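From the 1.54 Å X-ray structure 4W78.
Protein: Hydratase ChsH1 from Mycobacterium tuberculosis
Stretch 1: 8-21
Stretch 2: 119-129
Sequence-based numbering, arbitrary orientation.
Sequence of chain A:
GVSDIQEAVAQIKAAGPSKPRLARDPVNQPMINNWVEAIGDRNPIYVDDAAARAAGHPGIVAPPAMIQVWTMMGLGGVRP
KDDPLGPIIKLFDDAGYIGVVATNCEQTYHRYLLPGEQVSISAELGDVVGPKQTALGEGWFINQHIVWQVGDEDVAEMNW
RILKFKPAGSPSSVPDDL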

# COMPACT_ATOMS: atom_id res chain seq x y z
N ALA A 8 -29.87 -22.27 -11.01
CA ALA A 8 -29.51 -21.02 -10.35
C ALA A 8 -28.49 -20.24 -11.16
O ALA A 8 -28.56 -19.01 -11.26
CB ALA A 8 -28.96 -21.29 -8.95
N VAL A 9 -27.51 -20.95 -11.72
CA VAL A 9 -26.50 -20.34 -12.56
C VAL A 9 -27.15 -19.65 -13.76
O VAL A 9 -26.77 -18.53 -14.11
CB VAL A 9 -25.46 -21.38 -13.04
CG1 VAL A 9 -24.58 -20.81 -14.15
CG2 VAL A 9 -24.59 -21.82 -11.86
N ALA A 10 -28.13 -20.31 -14.37
CA ALA A 10 -28.84 -19.77 -15.52
C ALA A 10 -29.54 -18.46 -15.16
O ALA A 10 -29.48 -17.48 -15.90
CB ALA A 10 -29.85 -20.79 -16.05
N GLN A 11 -30.19 -18.42 -14.01
CA GLN A 11 -30.86 -17.19 -13.62
C GLN A 11 -29.88 -16.04 -13.37
O GLN A 11 -30.16 -14.90 -13.71
CB GLN A 11 -31.80 -17.44 -12.44
CG GLN A 11 -32.67 -18.69 -12.61
CD GLN A 11 -33.45 -18.75 -13.93
OE1 GLN A 11 -34.01 -17.75 -14.38
NE2 GLN A 11 -33.51 -19.93 -14.54
N ILE A 12 -28.69 -16.35 -12.84
CA ILE A 12 -27.66 -15.36 -12.67
C ILE A 12 -27.17 -14.85 -14.02
O ILE A 12 -27.04 -13.65 -14.23
CB ILE A 12 -26.49 -15.92 -11.83
CG1 ILE A 12 -27.00 -16.26 -10.42
CG2 ILE A 12 -25.34 -14.92 -11.79
CD1 ILE A 12 -26.06 -17.14 -9.60
N LYS A 13 -26.92 -15.76 -14.94
CA LYS A 13 -26.44 -15.37 -16.26
C LYS A 13 -27.43 -14.51 -17.02
O LYS A 13 -27.04 -13.67 -17.82
CB LYS A 13 -26.13 -16.62 -17.10
CG LYS A 13 -24.81 -17.25 -16.74
CD LYS A 13 -24.52 -18.37 -17.71
CE LYS A 13 -23.12 -18.88 -17.50
NZ LYS A 13 -22.80 -20.01 -18.41
N ALA A 14 -28.71 -14.70 -16.75
CA ALA A 14 -29.75 -14.00 -17.50
C ALA A 14 -29.73 -12.50 -17.20
O ALA A 14 -30.28 -11.72 -17.97
CB ALA A 14 -31.12 -14.58 -17.19
N ALA A 15 -29.08 -12.11 -16.11
CA ALA A 15 -28.97 -10.69 -15.75
C ALA A 15 -27.95 -9.96 -16.62
O ALA A 15 -27.93 -8.73 -16.66
CB ALA A 15 -28.62 -10.53 -14.26
N GLY A 16 -27.10 -10.73 -17.29
CA GLY A 16 -26.05 -10.18 -18.13
C GLY A 16 -24.93 -9.55 -17.33
O GLY A 16 -24.92 -9.60 -16.10
N PRO A 17 -23.96 -8.94 -18.03
CA PRO A 17 -22.79 -8.38 -17.36
C PRO A 17 -23.15 -7.26 -16.39
O PRO A 17 -24.16 -6.57 -16.57
CB PRO A 17 -21.95 -7.81 -18.52
CG PRO A 17 -22.47 -8.51 -19.76
CD PRO A 17 -23.92 -8.74 -19.49
N SER A 18 -22.32 -7.09 -15.37
CA SER A 18 -22.53 -6.00 -14.42
C SER A 18 -22.35 -4.65 -15.12
O SER A 18 -21.58 -4.54 -16.08
CB SER A 18 -21.57 -6.14 -13.23
OG SER A 18 -20.21 -6.10 -13.65
N LYS A 19 -23.09 -3.64 -14.67
CA LYS A 19 -22.95 -2.29 -15.22
C LYS A 19 -21.54 -1.80 -14.94
O LYS A 19 -20.99 -2.08 -13.86
CB LYS A 19 -23.96 -1.33 -14.59
N PRO A 20 -20.94 -1.08 -15.90
CA PRO A 20 -19.55 -0.63 -15.68
C PRO A 20 -19.39 0.15 -14.37
O PRO A 20 -20.18 1.03 -14.04
CB PRO A 20 -19.28 0.25 -16.91
CG PRO A 20 -20.17 -0.32 -17.97
CD PRO A 20 -21.43 -0.73 -17.23
N ARG A 21 -18.36 -0.24 -13.62
CA ARG A 21 -18.05 0.36 -12.33
C ARG A 21 -16.74 1.10 -12.50
O ARG A 21 -15.74 0.51 -12.91
CB ARG A 21 -17.89 -0.74 -11.26
CG ARG A 21 -17.34 -0.22 -9.94
CD ARG A 21 -17.32 -1.29 -8.83
NE ARG A 21 -16.55 -2.50 -9.14
CZ ARG A 21 -15.23 -2.60 -8.95
NH1 ARG A 21 -14.54 -1.56 -8.50
NH2 ARG A 21 -14.60 -3.74 -9.24
N VAL A 119 -10.67 4.23 -15.95
CA VAL A 119 -11.10 2.88 -16.34
C VAL A 119 -12.37 2.46 -15.63
O VAL A 119 -12.63 2.89 -14.50
CB VAL A 119 -9.96 1.87 -16.05
CG1 VAL A 119 -10.38 0.45 -16.33
CG2 VAL A 119 -8.71 2.22 -16.86
N SER A 120 -13.21 1.68 -16.31
CA SER A 120 -14.35 1.02 -15.66
C SER A 120 -14.25 -0.49 -15.85
O SER A 120 -13.56 -0.95 -16.75
CB SER A 120 -15.66 1.53 -16.24
OG SER A 120 -15.80 1.10 -17.58
N ILE A 121 -14.94 -1.25 -15.01
CA ILE A 121 -14.90 -2.70 -15.09
C ILE A 121 -16.31 -3.28 -15.16
O ILE A 121 -17.23 -2.79 -14.49
CB ILE A 121 -14.15 -3.30 -13.88
CG1 ILE A 121 -14.00 -4.83 -13.99
CG2 ILE A 121 -14.83 -2.91 -12.55
CD1 ILE A 121 -13.16 -5.44 -12.86
N SER A 122 -16.48 -4.35 -15.95
CA SER A 122 -17.75 -5.07 -16.06
C SER A 122 -17.43 -6.55 -16.03
O SER A 122 -16.43 -6.98 -16.61
CB SER A 122 -18.44 -4.71 -17.37
OG SER A 122 -19.64 -5.45 -17.56
N ALA A 123 -18.26 -7.32 -15.34
CA ALA A 123 -18.01 -8.76 -15.18
C ALA A 123 -19.19 -9.58 -15.68
O ALA A 123 -20.35 -9.23 -15.43
CB ALA A 123 -17.74 -9.09 -13.72
N GLU A 124 -18.89 -10.67 -16.38
CA GLU A 124 -19.90 -11.57 -16.92
C GLU A 124 -19.52 -12.98 -16.50
O GLU A 124 -18.34 -13.33 -16.52
CB GLU A 124 -19.89 -11.48 -18.46
CG GLU A 124 -20.95 -12.32 -19.15
CD GLU A 124 -20.60 -12.62 -20.58
OE1 GLU A 124 -19.51 -13.18 -20.80
OE2 GLU A 124 -21.41 -12.32 -21.49
N LEU A 125 -20.51 -13.78 -16.09
CA LEU A 125 -20.28 -15.18 -15.77
C LEU A 125 -20.11 -15.99 -17.07
O LEU A 125 -20.87 -15.82 -18.03
CB LEU A 125 -21.44 -15.69 -14.91
CG LEU A 125 -21.43 -17.06 -14.24
CD1 LEU A 125 -20.24 -17.16 -13.30
CD2 LEU A 125 -22.71 -17.23 -13.46
N GLY A 126 -19.09 -16.85 -17.09
CA GLY A 126 -18.88 -17.78 -18.19
C GLY A 126 -19.20 -19.20 -17.76
O GLY A 126 -20.15 -19.43 -17.03
N ASP A 127 -18.38 -20.16 -18.19
CA ASP A 127 -18.66 -21.56 -17.90
C ASP A 127 -18.66 -21.86 -16.43
O ASP A 127 -17.75 -21.44 -15.72
CB ASP A 127 -17.60 -22.46 -18.50
CG ASP A 127 -17.68 -22.51 -19.94
OD1 ASP A 127 -18.76 -22.13 -20.43
OD2 ASP A 127 -16.69 -22.92 -20.58
N VAL A 128 -19.65 -22.63 -16.01
CA VAL A 128 -19.68 -23.22 -14.68
C VAL A 128 -19.76 -24.73 -14.87
O VAL A 128 -20.71 -25.24 -15.45
CB VAL A 128 -20.86 -22.68 -13.88
CG1 VAL A 128 -20.95 -23.37 -12.52
CG2 VAL A 128 -20.74 -21.17 -13.74
N VAL A 129 -18.74 -25.43 -14.40
CA VAL A 129 -18.55 -26.84 -14.75
C VAL A 129 -18.36 -27.67 -13.50
O VAL A 129 -17.57 -27.31 -12.63
CB VAL A 129 -17.32 -27.02 -15.67
CG1 VAL A 129 -17.07 -28.50 -15.94
CG2 VAL A 129 -17.51 -26.26 -16.97
O HOH W 1 -22.12 -22.84 -17.62
O HOH W 2 -20.85 -20.35 -20.48
O HOH W 3 -19.09 -3.88 -12.78

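Stretch 1 runs against stretch 2 in the opposite sense: the axis of helix 8-13 makes an angle of 148° with the strand, and the register descends from Val9 beside Val128 to Arg21 beside Ser120. Together the two bury 720 Å², mainly by apolar packing, with a polar fringe from Lys13, at the helical end, and by hydrogen bonding at the extended end.

The backbone hydrogen bonds are the most regular evidence of pairing. Arg21 and Ile121 form an antiparallel hydrogen-bonded pair: Arg21 N donates to Ile121 O at 2.9 Å, and Ile121 N returns the bond to Arg21 O at 2.9 Å, with N-H...O angles of 159° and 151°. Nearer the helix, Ser18 N donates to Ala123 O at 2.9 Å and 162°. Short CA-H...O contacts accompany these bonds, as expected where chains run edge to edge: Pro17 CA lies 3.2 Å from Ala123 O, Pro20 CA 3.4 Å from Ile121 O, and Ser120 CA 3.1 Å from Arg21 O. Pro17 and Pro20 have no amide hydrogen to offer, yet each lays its CA against a strand carbonyl.

Two serine hydroxyls complete the polar join. Ser18, at chi1 60° (p), brings its OG within 2.9 Å of Ala123 N, which donates to it at 161°; Ser18 thus meets both backbone polar atoms of Ala123, one through its own amide and one through its hydroxyl. In turn, Ser122 OG, with chi1 at 176° (t), donates to Ser18 O over 2.6 Å. Serine suits both positions because its hydroxyl, one bond beyond CB, lies at hydrogen-bonding distance from the facing backbone. Water 3 adds a bridge: its O lies 2.6 Å from Ser18 OG and 2.8 Å from each of Lys19 O and Ile121 O.

Apolar packing takes over at the helix. Val9 and Ile12 point their CA-to-CB bonds toward the strand, and Leu125 and Val128 point theirs toward the helix. Val9 CG1 sits 3.9 Å from Val128 CG2 and 4.1 Å from Leu125 CD2, while Ile12 CG2 is 3.9 Å from the same Leu125 CD2. Leu125, which is buried, therefore packs against successive inward residues of the helix.

Lys13 combines both kinds of contact. Its CA-to-CB bond points sideways to the strand, but the extended side chain, with chi2 to chi4 all t, brings its end nearer; its CG packs 3.9 Å from Leu125 CD2, and its NZ makes a weak hydrogen bond to Gly126 O at 3.0 Å. The ammonium also donates to water 1 (NZ to O 3.0 Å), which accepts from Val128 N at 3.0 Å, and to water 2 (NZ to O 2.9 Å), which donates to Asp127 OD1 at 2.7 Å. Arg21 shares a sheet face with Ile121, whose CG2 covers one face of the guanidinium, 3.4 Å from Arg21 NH2; NH1 and NH2 hydrogen-bond elsewhere in the structure.

Between helix and extended segment, a type I turn from Lys13 to Gly16 redirects the chain; Gly16 has phi 72°, a value that favours glycine.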